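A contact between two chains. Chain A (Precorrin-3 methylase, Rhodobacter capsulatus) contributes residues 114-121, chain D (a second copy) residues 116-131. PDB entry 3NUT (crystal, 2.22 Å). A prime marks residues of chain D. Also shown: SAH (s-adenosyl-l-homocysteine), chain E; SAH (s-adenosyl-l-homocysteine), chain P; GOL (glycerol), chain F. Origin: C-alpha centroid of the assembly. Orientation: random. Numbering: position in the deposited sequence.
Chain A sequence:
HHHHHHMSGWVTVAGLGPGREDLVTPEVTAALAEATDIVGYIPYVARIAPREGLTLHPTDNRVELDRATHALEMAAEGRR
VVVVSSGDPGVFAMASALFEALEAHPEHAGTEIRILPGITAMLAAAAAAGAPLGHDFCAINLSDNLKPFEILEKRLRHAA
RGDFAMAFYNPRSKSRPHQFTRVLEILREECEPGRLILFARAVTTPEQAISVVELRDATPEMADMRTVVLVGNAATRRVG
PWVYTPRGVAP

Chain A 114-121: RILPGITA
Chain D 116-131: LPGITAMLAAAAAAGA

Two copies of a chain can meet through close apolar packing against each other's backbone, with no direct hydrogen bond between the segments in contact, and the contact between two copies of this precorrin-3 methylase is a clear example. No hydrogen bond crosses between the two stretches, yet together they bury 514 Å² of surface.

The backbone sets the frame. In chain A, residues 114-116 end a strand, with phi/psi near -115/118 at Ile115; Pro117 (-67/166), an extended Gly118 (-149/174) and Ile119 (-68/121) lead to Thr120, the N-cap residue of a helix. Chain D repeats this turn through Pro117′ (-65/163), Gly118′ (-145/167) and Ile119′ (-73/119), then runs as a helix from Ala121′ to Ala129′. Its i to i+4 bonds include Ala127′ N to Leu123′ O at 2.9 Å and close with Gly130′ N to Ala126′ O at 2.8 Å. Gly130′ leaves the helix at phi/psi 130/-96, where a CB would be jammed against the preceding carbonyl oxygen. The register is antiparallel: CA atoms pair Ile115 with Ala127′ at 5.1 Å, Pro117 with Ala124′ at 6.0 Å, and Ile119 with Ile119′ at 5.9 Å.

The strand end and the proline after it, packed against the helix, make the first kind of contact. Ile115 (chi1 m, chi2 m) points toward the helix, as Ala127′ points toward the strand. The approach is close: Ile115 O lies 3.3 Å from Ala127′ CB, and Ile115 CG2 lies 3.9 Å from the same CB. Pro117, with a C-gamma endo ring, also faces the helix; its CD is 3.7 Å from Ala127′ CB and its CG 4.3 Å from Ala124′ CA. Arg114 and Leu116 point away, in the alternation expected of a strand.

The second kind is a reciprocal exchange between the turns. Pro117 CB meets Ile119′ CG2 at 3.9 Å, and Ile119 CG2 meets Pro117′ CB at 3.9 Å. Both isoleucines are m,m; their CA-to-CB bonds run sideways, but their ends come nearer the other chain. Each CD1 reaches glycine backbone, Ile119 CD1 to Gly118′ C at 3.5 Å and Ile119′ CD1 to Gly118 C at 3.6 Å, while the two CD1 atoms stand 4.3 Å apart. The threonines differ in rotamer: Thr120 is p, with CG2 4.0 Å from Leu123′ CD1 (Leu123′ m,t), and Thr120′ is t.

The polar link across the contact passes through a glycerol, probably from the crystallisation liquor: Ile115 N donates to its O3 at 3.2 Å, and O3 donates to Ala127′ O at 2.9 Å. Each chain also binds its own S-adenosylhomocysteine at the start of the helix, Ala121 N to OXT of the chain E ligand at 3.2 Å and Ala121′ N to OXT of the chain P ligand at 3.0 Å. Thr120′ OG1 adds a 2.7 Å bond to the chain P ligand O, while Thr120 CG2 lies 3.1 Å from the chain E ligand O.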

# COMPACT_ATOMS: atom_id res chain seq x y z
N ARG A 114 16.32 -10.71 -0.43
CA ARG A 114 15.98 -9.30 -0.24
C ARG A 114 14.66 -9.06 -0.95
O ARG A 114 14.49 -9.47 -2.10
CB ARG A 114 17.05 -8.44 -0.90
CG ARG A 114 18.47 -8.58 -0.31
CD ARG A 114 19.53 -8.21 -1.35
NE ARG A 114 20.88 -8.26 -0.79
CZ ARG A 114 21.99 -7.83 -1.41
NH1 ARG A 114 21.94 -7.32 -2.62
NH2 ARG A 114 23.16 -7.93 -0.78
N ILE A 115 13.73 -8.39 -0.27
CA ILE A 115 12.42 -8.07 -0.81
C ILE A 115 12.32 -6.54 -0.91
O ILE A 115 12.41 -5.85 0.10
CB ILE A 115 11.28 -8.60 0.11
CG1 ILE A 115 11.50 -10.10 0.44
CG2 ILE A 115 9.84 -8.36 -0.53
CD1 ILE A 115 11.21 -11.05 -0.76
N LEU A 116 12.16 -6.04 -2.14
CA LEU A 116 12.23 -4.60 -2.43
C LEU A 116 10.85 -4.07 -2.82
O LEU A 116 10.31 -4.48 -3.85
CB LEU A 116 13.25 -4.34 -3.55
CG LEU A 116 14.65 -4.94 -3.26
CD1 LEU A 116 15.61 -4.46 -4.36
CD2 LEU A 116 15.17 -4.50 -1.86
N PRO A 117 10.28 -3.19 -2.01
CA PRO A 117 8.90 -2.73 -2.19
C PRO A 117 8.71 -1.92 -3.47
O PRO A 117 9.69 -1.47 -4.05
CB PRO A 117 8.62 -1.86 -0.94
CG PRO A 117 9.96 -1.57 -0.32
CD PRO A 117 10.85 -2.75 -0.72
N GLY A 118 7.46 -1.71 -3.88
CA GLY A 118 7.11 -0.77 -4.99
C GLY A 118 5.73 -0.13 -4.80
O GLY A 118 5.00 -0.45 -3.83
N ILE A 119 5.38 0.81 -5.68
CA ILE A 119 4.05 1.45 -5.62
C ILE A 119 3.01 0.41 -6.00
O ILE A 119 3.10 -0.16 -7.08
CB ILE A 119 3.98 2.65 -6.64
CG1 ILE A 119 5.04 3.73 -6.33
CG2 ILE A 119 2.58 3.25 -6.71
CD1 ILE A 119 5.02 4.35 -4.89
N THR A 120 2.05 0.11 -5.12
CA THR A 120 1.00 -0.82 -5.53
C THR A 120 -0.09 -0.09 -6.28
O THR A 120 -0.44 1.05 -5.92
CB THR A 120 0.26 -1.49 -4.38
OG1 THR A 120 -0.13 -0.50 -3.42
CG2 THR A 120 1.08 -2.54 -3.73
N ALA A 121 -0.66 -0.78 -7.27
CA ALA A 121 -1.78 -0.32 -8.06
C ALA A 121 -2.90 0.38 -7.30
O ALA A 121 -3.40 1.42 -7.75
CB ALA A 121 -2.34 -1.47 -8.92
N LEU D 116 0.65 12.22 -5.43
CA LEU D 116 1.81 11.49 -5.94
C LEU D 116 2.22 10.32 -4.99
O LEU D 116 2.73 10.56 -3.90
CB LEU D 116 2.97 12.45 -6.22
CG LEU D 116 2.84 13.63 -7.21
CD1 LEU D 116 4.17 14.34 -7.40
CD2 LEU D 116 2.30 13.23 -8.59
N PRO D 117 1.99 9.07 -5.41
CA PRO D 117 2.09 7.95 -4.46
C PRO D 117 3.50 7.75 -3.91
O PRO D 117 4.46 8.27 -4.49
CB PRO D 117 1.68 6.72 -5.28
CG PRO D 117 1.57 7.19 -6.70
CD PRO D 117 1.98 8.61 -6.81
N GLY D 118 3.59 7.01 -2.79
CA GLY D 118 4.85 6.72 -2.11
C GLY D 118 4.85 5.33 -1.51
O GLY D 118 3.81 4.71 -1.43
N ILE D 119 6.03 4.84 -1.10
CA ILE D 119 6.10 3.54 -0.46
C ILE D 119 5.53 3.70 0.91
O ILE D 119 6.02 4.48 1.74
CB ILE D 119 7.54 3.01 -0.30
CG1 ILE D 119 8.27 2.97 -1.65
CG2 ILE D 119 7.53 1.65 0.49
CD1 ILE D 119 7.76 1.95 -2.62
N THR D 120 4.47 2.98 1.17
CA THR D 120 3.82 3.18 2.43
C THR D 120 4.48 2.29 3.49
O THR D 120 5.10 1.29 3.16
CB THR D 120 2.31 2.98 2.31
OG1 THR D 120 1.71 3.50 3.50
CG2 THR D 120 1.95 1.50 2.14
N ALA D 121 4.35 2.68 4.75
CA ALA D 121 5.05 2.06 5.89
C ALA D 121 4.82 0.57 6.07
O ALA D 121 5.77 -0.19 6.33
CB ALA D 121 4.69 2.78 7.17
N MET D 122 3.56 0.16 5.98
CA MET D 122 3.22 -1.25 6.13
C MET D 122 3.93 -2.13 5.10
O MET D 122 4.39 -3.21 5.45
CB MET D 122 1.70 -1.49 6.10
CG MET D 122 1.01 -1.05 4.82
SD MET D 122 -0.76 -1.43 4.81
CE MET D 122 -1.26 -0.30 3.48
N LEU D 123 4.06 -1.66 3.87
CA LEU D 123 4.64 -2.49 2.82
C LEU D 123 6.13 -2.53 2.85
O LEU D 123 6.72 -3.51 2.46
CB LEU D 123 4.18 -2.04 1.45
CG LEU D 123 2.73 -2.38 1.23
CD1 LEU D 123 2.28 -1.67 -0.06
CD2 LEU D 123 2.53 -3.91 1.19
N ALA D 124 6.73 -1.44 3.30
CA ALA D 124 8.15 -1.40 3.61
C ALA D 124 8.45 -2.37 4.78
O ALA D 124 9.46 -3.07 4.78
CB ALA D 124 8.56 0.04 3.95
N ALA D 125 7.56 -2.40 5.77
CA ALA D 125 7.70 -3.30 6.93
C ALA D 125 7.57 -4.75 6.49
O ALA D 125 8.40 -5.60 6.85
CB ALA D 125 6.66 -2.96 8.02
N ALA D 126 6.53 -5.01 5.70
CA ALA D 126 6.27 -6.32 5.11
C ALA D 126 7.49 -6.79 4.38
O ALA D 126 7.97 -7.91 4.61
CB ALA D 126 5.07 -6.26 4.15
N ALA D 127 8.01 -5.93 3.50
CA ALA D 127 9.19 -6.33 2.72
C ALA D 127 10.37 -6.69 3.63
O ALA D 127 11.16 -7.56 3.28
CB ALA D 127 9.59 -5.26 1.74
N ALA D 128 10.50 -6.00 4.75
CA ALA D 128 11.66 -6.26 5.65
C ALA D 128 11.50 -7.58 6.39
O ALA D 128 12.50 -8.29 6.62
CB ALA D 128 11.88 -5.09 6.61
N ALA D 129 10.26 -7.94 6.71
CA ALA D 129 9.95 -9.16 7.45
C ALA D 129 9.82 -10.36 6.55
O ALA D 129 10.03 -11.49 7.00
CB ALA D 129 8.68 -8.99 8.25
N GLY D 130 9.55 -10.12 5.26
CA GLY D 130 9.34 -11.19 4.28
C GLY D 130 8.07 -10.99 3.49
O GLY D 130 8.07 -10.27 2.51
N ALA D 131 6.98 -11.61 3.90
CA ALA D 131 5.72 -11.40 3.17
C ALA D 131 4.45 -11.54 4.00
O ALA D 131 3.52 -12.21 3.58
CB ALA D 131 5.67 -12.31 1.96
N SAH E . 1.87 -6.89 -6.93
CA SAH E . 0.79 -6.17 -7.68
CB SAH E . -0.52 -6.96 -7.64
CG SAH E . -0.48 -8.17 -8.56
SD SAH E . -2.09 -8.78 -9.01
C SAH E . 0.64 -4.86 -6.99
O SAH E . 1.22 -4.79 -5.91
OXT SAH E . -0.01 -3.89 -7.42
C5' SAH E . -2.39 -7.94 -10.55
C4' SAH E . -3.65 -7.05 -10.46
O4' SAH E . -3.29 -5.78 -9.89
C3' SAH E . -4.35 -6.71 -11.78
O3' SAH E . -5.39 -7.62 -12.15
C2' SAH E . -4.97 -5.36 -11.50
O2' SAH E . -6.20 -5.48 -10.75
C1' SAH E . -3.96 -4.71 -10.58
N9 SAH E . -3.00 -3.86 -11.32
C8 SAH E . -1.68 -4.07 -11.50
N7 SAH E . -1.13 -3.05 -12.23
C5 SAH E . -2.11 -2.15 -12.52
C6 SAH E . -2.24 -0.85 -13.24
N6 SAH E . -1.17 -0.25 -13.84
N1 SAH E . -3.46 -0.26 -13.31
C2 SAH E . -4.54 -0.83 -12.74
N3 SAH E . -4.49 -2.00 -12.07
C4 SAH E . -3.34 -2.70 -11.93
N SAH P . 1.32 8.37 5.28
CA SAH P . 2.18 7.45 6.11
CB SAH P . 1.49 7.13 7.44
CG SAH P . 1.54 8.34 8.38
SD SAH P . 0.79 7.96 9.92
C SAH P . 2.44 6.23 5.29
O SAH P . 1.85 6.12 4.20
OXT SAH P . 3.24 5.33 5.66
C5' SAH P . 2.28 7.73 10.90
C4' SAH P . 2.44 6.25 11.32
O4' SAH P . 2.89 5.43 10.23
C3' SAH P . 3.40 5.95 12.47
O3' SAH P . 2.76 6.07 13.75
C2' SAH P . 3.83 4.51 12.21
O2' SAH P . 2.89 3.53 12.70
C1' SAH P . 3.78 4.41 10.71
N9 SAH P . 5.11 4.70 10.14
C8 SAH P . 5.41 5.77 9.37
N7 SAH P . 6.70 5.74 8.97
C5 SAH P . 7.24 4.62 9.51
C6 SAH P . 8.56 3.98 9.48
N6 SAH P . 9.57 4.57 8.79
N1 SAH P . 8.74 2.81 10.17
C2 SAH P . 7.72 2.26 10.86
N3 SAH P . 6.48 2.80 10.91
C4 SAH P . 6.19 3.95 10.28
C1 GOL F . 16.81 -5.57 3.24
O1 GOL F . 17.68 -6.13 2.27
C2 GOL F . 15.76 -6.58 3.68
O2 GOL F . 14.97 -5.97 4.68
C3 GOL F . 14.90 -7.05 2.50
O3 GOL F . 13.94 -8.03 2.86